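Local coordinates for alkylpurine DNA glycosylase AlkC (Pseudomonas fluorescens, PDB 5VHV), which excises alkylated purine bases from DNA as a base excision repair glycosylase that works without flipping the damaged nucleotide out of the helix, at residues A[128-139]-A[166-177]. Sequence-based numbering, arbitrary orientation. Where two conformers were deposited one is given.
Sequences FQRTLAVMQAWS and EVQADPELCASI
From Phe-128 opposite Glu-166 to Gln-136 opposite Ile-177, helix 128-138 runs in the same sense as 166-177; the CA atoms draw in from 8.4 Å at Phe-128 and Glu-166 to 5.8 Å at Gln-136 and Ile-177. At the wide end the Phe-128 ring spans the separation. A chi1 of 179° swings it away from its own backbone N and across to the extended Glu-166 chain, which lies over one face: Glu-166 CG sits 4.2 Å from the centroid of the Phe-128 ring in a CH-pi contact, and the carboxylate stacks near the rim, its plane turned 26° from the ring. The far end of the ring meets two methyls, Phe-128 CE1 touching Val-167 CG2 at 3.7 Å and CZ touching Leu-173 CD1 at 3.8 Å.

One turn on, Leu-132 presses CD2 against the backbone O of Leu-173 and CD1 against Ile-177 CD1. Ile-177 holds the close end: CD1 packs on Met-135 CB, CG1 lies against Gln-136 CG at 3.9 Å, and CG2 meets Ser-139 CB. Beside this apolar patch a water joins the segments, accepting from Gln-136 NE2 at 3.0 Å, donating to Leu-173 O at 2.9 Å and bonding to Ser-176 OG.

The turn itself is braced by Asp-170 OD1, which receives the Glu-172 N-H in an Asx turn. Helix 128-138 thus packs along the turn that joins helix 165-169 to helix 175-181, and on the ends of both, in the all-helical part of the chain that carries the DNA alkylation repair family sequence, consistent with the HEAT-like repeats of AlkC and AlkD. Ser-139 OG hydrogen-bonds His-180 ND1, Trp-138 packs on helix 144-152, Thr-131 and Met-135 rest on helix 119-126, and Glu-172 OE1 hydrogen-bonds Trp-207 NE1 of helix 205-213.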
loop_
_atom_site.group_PDB
_atom_site.type_symbol
_atom_site.label_atom_id
_atom_site.label_comp_id
_atom_site.label_asym_id
_atom_site.label_seq_id
_atom_site.Cartn_x
_atom_site.Cartn_y
_atom_site.Cartn_z
ATOM N N PHE A 128 -18.060 -11.093 9.712
ATOM C CA PHE A 128 -17.574 -10.992 8.344
ATOM C C PHE A 128 -18.724 -10.841 7.349
ATOM O O PHE A 128 -18.731 -9.903 6.540
ATOM C CB PHE A 128 -16.719 -12.196 7.966
ATOM C CG PHE A 128 -16.242 -12.116 6.560
ATOM C CD1 PHE A 128 -15.239 -11.232 6.228
ATOM C CD2 PHE A 128 -16.847 -12.854 5.566
ATOM C CE1 PHE A 128 -14.804 -11.099 4.934
ATOM C CE2 PHE A 128 -16.422 -12.732 4.245
ATOM C CZ PHE A 128 -15.396 -11.851 3.930
ATOM N N GLN A 129 -19.688 -11.764 7.376
ATOM C CA GLN A 129 -20.714 -11.767 6.324
ATOM C C GLN A 129 -21.563 -10.501 6.393
ATOM O O GLN A 129 -21.868 -9.889 5.356
ATOM C CB GLN A 129 -21.583 -13.033 6.431
ATOM C CG GLN A 129 -22.241 -13.478 5.135
ATOM C CD GLN A 129 -21.225 -13.926 4.061
ATOM O OE1 GLN A 129 -20.358 -14.761 4.314
ATOM N NE2 GLN A 129 -21.329 -13.348 2.890
ATOM N N ARG A 130 -21.926 -10.076 7.614
ATOM C CA ARG A 130 -22.742 -8.875 7.773
ATOM C C ARG A 130 -22.023 -7.655 7.218
ATOM O O ARG A 130 -22.634 -6.808 6.551
ATOM C CB ARG A 130 -23.083 -8.660 9.245
ATOM C CG ARG A 130 -24.417 -7.955 9.461
ATOM C CD ARG A 130 -24.696 -7.709 10.945
ATOM N NE ARG A 130 -26.038 -7.160 11.132
ATOM C CZ ARG A 130 -26.565 -6.835 12.312
ATOM N NH1 ARG A 130 -25.868 -7.006 13.443
ATOM N NH2 ARG A 130 -27.788 -6.319 12.359
ATOM N N THR A 131 -20.724 -7.551 7.490
ATOM C CA THR A 131 -19.943 -6.390 7.078
ATOM C C THR A 131 -19.639 -6.440 5.583
ATOM O O THR A 131 -19.661 -5.406 4.900
ATOM C CB THR A 131 -18.650 -6.321 7.904
ATOM O OG1 THR A 131 -18.966 -6.366 9.310
ATOM C CG2 THR A 131 -17.879 -5.052 7.623
ATOM N N LEU A 132 -19.390 -7.643 5.055
ATOM C CA LEU A 132 -19.175 -7.784 3.619
ATOM C C LEU A 132 -20.355 -7.223 2.832
ATOM O O LEU A 132 -20.167 -6.528 1.820
ATOM C CB LEU A 132 -18.936 -9.258 3.253
ATOM C CG LEU A 132 -18.791 -9.554 1.749
ATOM C CD1 LEU A 132 -17.547 -8.894 1.163
ATOM C CD2 LEU A 132 -18.720 -11.047 1.522
ATOM N N ALA A 133 -21.580 -7.487 3.293
ATOM C CA ALA A 133 -22.757 -6.992 2.578
ATOM C C ALA A 133 -22.766 -5.471 2.535
ATOM O O ALA A 133 -23.109 -4.862 1.513
ATOM C CB ALA A 133 -24.036 -7.509 3.236
ATOM N N VAL A 134 -22.359 -4.843 3.633
ATOM C CA VAL A 134 -22.275 -3.387 3.676
ATOM C C VAL A 134 -21.238 -2.885 2.696
ATOM O O VAL A 134 -21.469 -1.919 1.952
ATOM C CB VAL A 134 -21.956 -2.936 5.109
ATOM C CG1 VAL A 134 -21.607 -1.449 5.141
ATOM C CG2 VAL A 134 -23.124 -3.276 6.005
ATOM N N MET A 135 -20.070 -3.533 2.680
ATOM C CA MET A 135 -19.019 -3.069 1.794
ATOM C C MET A 135 -19.388 -3.279 0.328
ATOM O O MET A 135 -18.973 -2.490 -0.529
ATOM C CB MET A 135 -17.721 -3.759 2.173
ATOM C CG MET A 135 -17.271 -3.349 3.580
ATOM S SD MET A 135 -15.798 -4.172 4.137
ATOM C CE MET A 135 -14.535 -3.094 3.445
ATOM N N GLN A 136 -20.176 -4.303 0.016
ATOM C CA GLN A 136 -20.691 -4.441 -1.337
ATOM C C GLN A 136 -21.579 -3.264 -1.708
ATOM O O GLN A 136 -21.487 -2.736 -2.822
ATOM C CB GLN A 136 -21.438 -5.771 -1.466
ATOM C CG GLN A 136 -20.475 -6.951 -1.403
ATOM C CD GLN A 136 -21.181 -8.266 -1.249
ATOM O OE1 GLN A 136 -22.328 -8.324 -0.787
ATOM N NE2 GLN A 136 -20.504 -9.341 -1.632
ATOM N N ALA A 137 -22.435 -2.816 -0.791
ATOM C CA ALA A 137 -23.219 -1.622 -1.083
ATOM C C ALA A 137 -22.303 -0.410 -1.248
ATOM O O ALA A 137 -22.482 0.398 -2.171
ATOM C CB ALA A 137 -24.255 -1.379 0.017
ATOM N N TRP A 138 -21.278 -0.299 -0.399
ATOM C CA TRP A 138 -20.379 0.846 -0.479
ATOM C C TRP A 138 -19.630 0.890 -1.803
ATOM O O TRP A 138 -19.269 1.971 -2.272
ATOM C CB TRP A 138 -19.380 0.815 0.674
ATOM C CG TRP A 138 -19.982 1.160 2.017
ATOM C CD1 TRP A 138 -21.212 1.711 2.259
ATOM C CD2 TRP A 138 -19.358 0.996 3.288
ATOM N NE1 TRP A 138 -21.384 1.904 3.610
ATOM C CE2 TRP A 138 -20.250 1.492 4.262
ATOM C CE3 TRP A 138 -18.116 0.501 3.697
ATOM C CZ2 TRP A 138 -19.962 1.447 5.621
ATOM C CZ3 TRP A 138 -17.824 0.473 5.047
ATOM C CH2 TRP A 138 -18.745 0.967 5.991
ATOM N N SER A 139 -19.363 -0.267 -2.407
ATOM C CA SER A 139 -18.645 -0.285 -3.674
ATOM C C SER A 139 -19.450 0.335 -4.806
ATOM O O SER A 139 -18.879 0.616 -5.867
ATOM C CB SER A 139 -18.248 -1.718 -4.038
ATOM O OG SER A 139 -19.343 -2.473 -4.563
ATOM N N GLU A 166 -9.654 -14.716 6.390
ATOM C CA GLU A 166 -10.808 -15.240 5.662
ATOM C C GLU A 166 -10.814 -14.748 4.217
ATOM O O GLU A 166 -11.098 -15.522 3.289
ATOM C CB GLU A 166 -12.095 -14.834 6.408
ATOM C CG GLU A 166 -13.363 -15.363 5.801
ATOM C CD GLU A 166 -14.555 -15.332 6.757
ATOM O OE1 GLU A 166 -14.484 -14.665 7.813
ATOM O OE2 GLU A 166 -15.562 -16.000 6.445
ATOM N N VAL A 167 -10.484 -13.466 4.015
ATOM C CA VAL A 167 -10.351 -12.893 2.675
ATOM C C VAL A 167 -9.158 -13.502 1.948
ATOM O O VAL A 167 -9.240 -13.882 0.774
ATOM C CB VAL A 167 -10.218 -11.362 2.775
ATOM C CG1 VAL A 167 -9.923 -10.732 1.418
ATOM C CG2 VAL A 167 -11.482 -10.768 3.353
ATOM N N GLN A 168 -8.025 -13.561 2.631
ATOM C CA GLN A 168 -6.800 -14.076 2.039
ATOM C C GLN A 168 -6.993 -15.478 1.486
ATOM O O GLN A 168 -6.448 -15.820 0.426
ATOM C CB GLN A 168 -5.717 -14.038 3.120
ATOM C CG GLN A 168 -4.312 -14.116 2.700
ATOM C CD GLN A 168 -3.411 -13.915 3.896
ATOM O OE1 GLN A 168 -3.890 -13.648 5.014
ATOM N NE2 GLN A 168 -2.126 -14.052 3.688
ATOM N N ALA A 169 -7.795 -16.300 2.173
ATOM C CA ALA A 169 -7.997 -17.690 1.781
ATOM C C ALA A 169 -8.979 -17.863 0.636
ATOM O O ALA A 169 -8.989 -18.931 0.022
ATOM C CB ALA A 169 -8.501 -18.515 2.970
ATOM N N ASP A 170 -9.807 -16.865 0.333
ATOM C CA ASP A 170 -10.876 -17.038 -0.655
ATOM C C ASP A 170 -11.101 -15.754 -1.435
ATOM O O ASP A 170 -11.918 -14.909 -1.049
ATOM C CB ASP A 170 -12.172 -17.477 0.017
ATOM C CG ASP A 170 -13.261 -17.792 -0.977
ATOM O OD1 ASP A 170 -13.027 -17.691 -2.198
ATOM O OD2 ASP A 170 -14.365 -18.148 -0.531
ATOM N N PRO A 171 -10.422 -15.592 -2.574
ATOM C CA PRO A 171 -10.627 -14.382 -3.388
ATOM C C PRO A 171 -12.030 -14.223 -3.946
ATOM O O PRO A 171 -12.355 -13.125 -4.422
ATOM C CB PRO A 171 -9.612 -14.545 -4.537
ATOM C CG PRO A 171 -8.742 -15.652 -4.173
ATOM C CD PRO A 171 -9.425 -16.500 -3.160
ATOM N N GLU A 172 -12.852 -15.276 -3.975
ATOM C CA GLU A 172 -14.211 -15.079 -4.463
ATOM C C GLU A 172 -15.052 -14.217 -3.523
ATOM O O GLU A 172 -16.082 -13.692 -3.958
ATOM C CB GLU A 172 -14.923 -16.418 -4.699
ATOM C CG GLU A 172 -14.288 -17.279 -5.778
ATOM C CD GLU A 172 -14.266 -16.638 -7.162
ATOM O OE1 GLU A 172 -13.502 -17.129 -8.025
ATOM O OE2 GLU A 172 -15.003 -15.654 -7.407
ATOM N N LEU A 173 -14.652 -14.037 -2.257
ATOM C CA LEU A 173 -15.537 -13.336 -1.332
ATOM C C LEU A 173 -15.701 -11.882 -1.745
ATOM O O LEU A 173 -16.821 -11.362 -1.795
ATOM C CB LEU A 173 -15.014 -13.425 0.104
ATOM C CG LEU A 173 -14.978 -14.847 0.669
ATOM C CD1 LEU A 173 -14.233 -14.859 1.987
ATOM C CD2 LEU A 173 -16.381 -15.423 0.854
ATOM N N CYS A 174 -14.589 -11.213 -2.033
ATOM C CA CYS A 174 -14.572 -9.802 -2.400
ATOM C C CYS A 174 -14.526 -9.582 -3.906
ATOM O O CYS A 174 -14.387 -8.438 -4.347
ATOM C CB CYS A 174 -13.379 -9.103 -1.733
ATOM S SG CYS A 174 -13.453 -9.092 0.054
ATOM N N ALA A 175 -14.655 -10.646 -4.713
ATOM C CA ALA A 175 -14.497 -10.507 -6.155
ATOM C C ALA A 175 -15.468 -9.489 -6.755
ATOM O O ALA A 175 -15.081 -8.710 -7.635
ATOM C CB ALA A 175 -14.670 -11.861 -6.841
ATOM N N SER A 176 -16.736 -9.477 -6.307
ATOM C CA SER A 176 -17.702 -8.592 -6.947
ATOM C C SER A 176 -17.431 -7.132 -6.593
ATOM O O SER A 176 -17.727 -6.235 -7.392
ATOM C CB SER A 176 -19.135 -8.992 -6.578
ATOM O OG SER A 176 -19.445 -8.725 -5.233
ATOM N N ILE A 177 -16.862 -6.870 -5.419
ATOM C CA ILE A 177 -16.434 -5.511 -5.103
ATOM C C ILE A 177 -15.413 -5.046 -6.120
ATOM O O ILE A 177 -15.547 -3.969 -6.716
ATOM C CB ILE A 177 -15.873 -5.428 -3.674
ATOM C CG1 ILE A 177 -17.019 -5.580 -2.676
ATOM C CG2 ILE A 177 -15.114 -4.098 -3.465
ATOM C CD1 ILE A 177 -16.583 -5.723 -1.256
HETATM O O HOH W 1 -17.860 -8.970 -2.947
#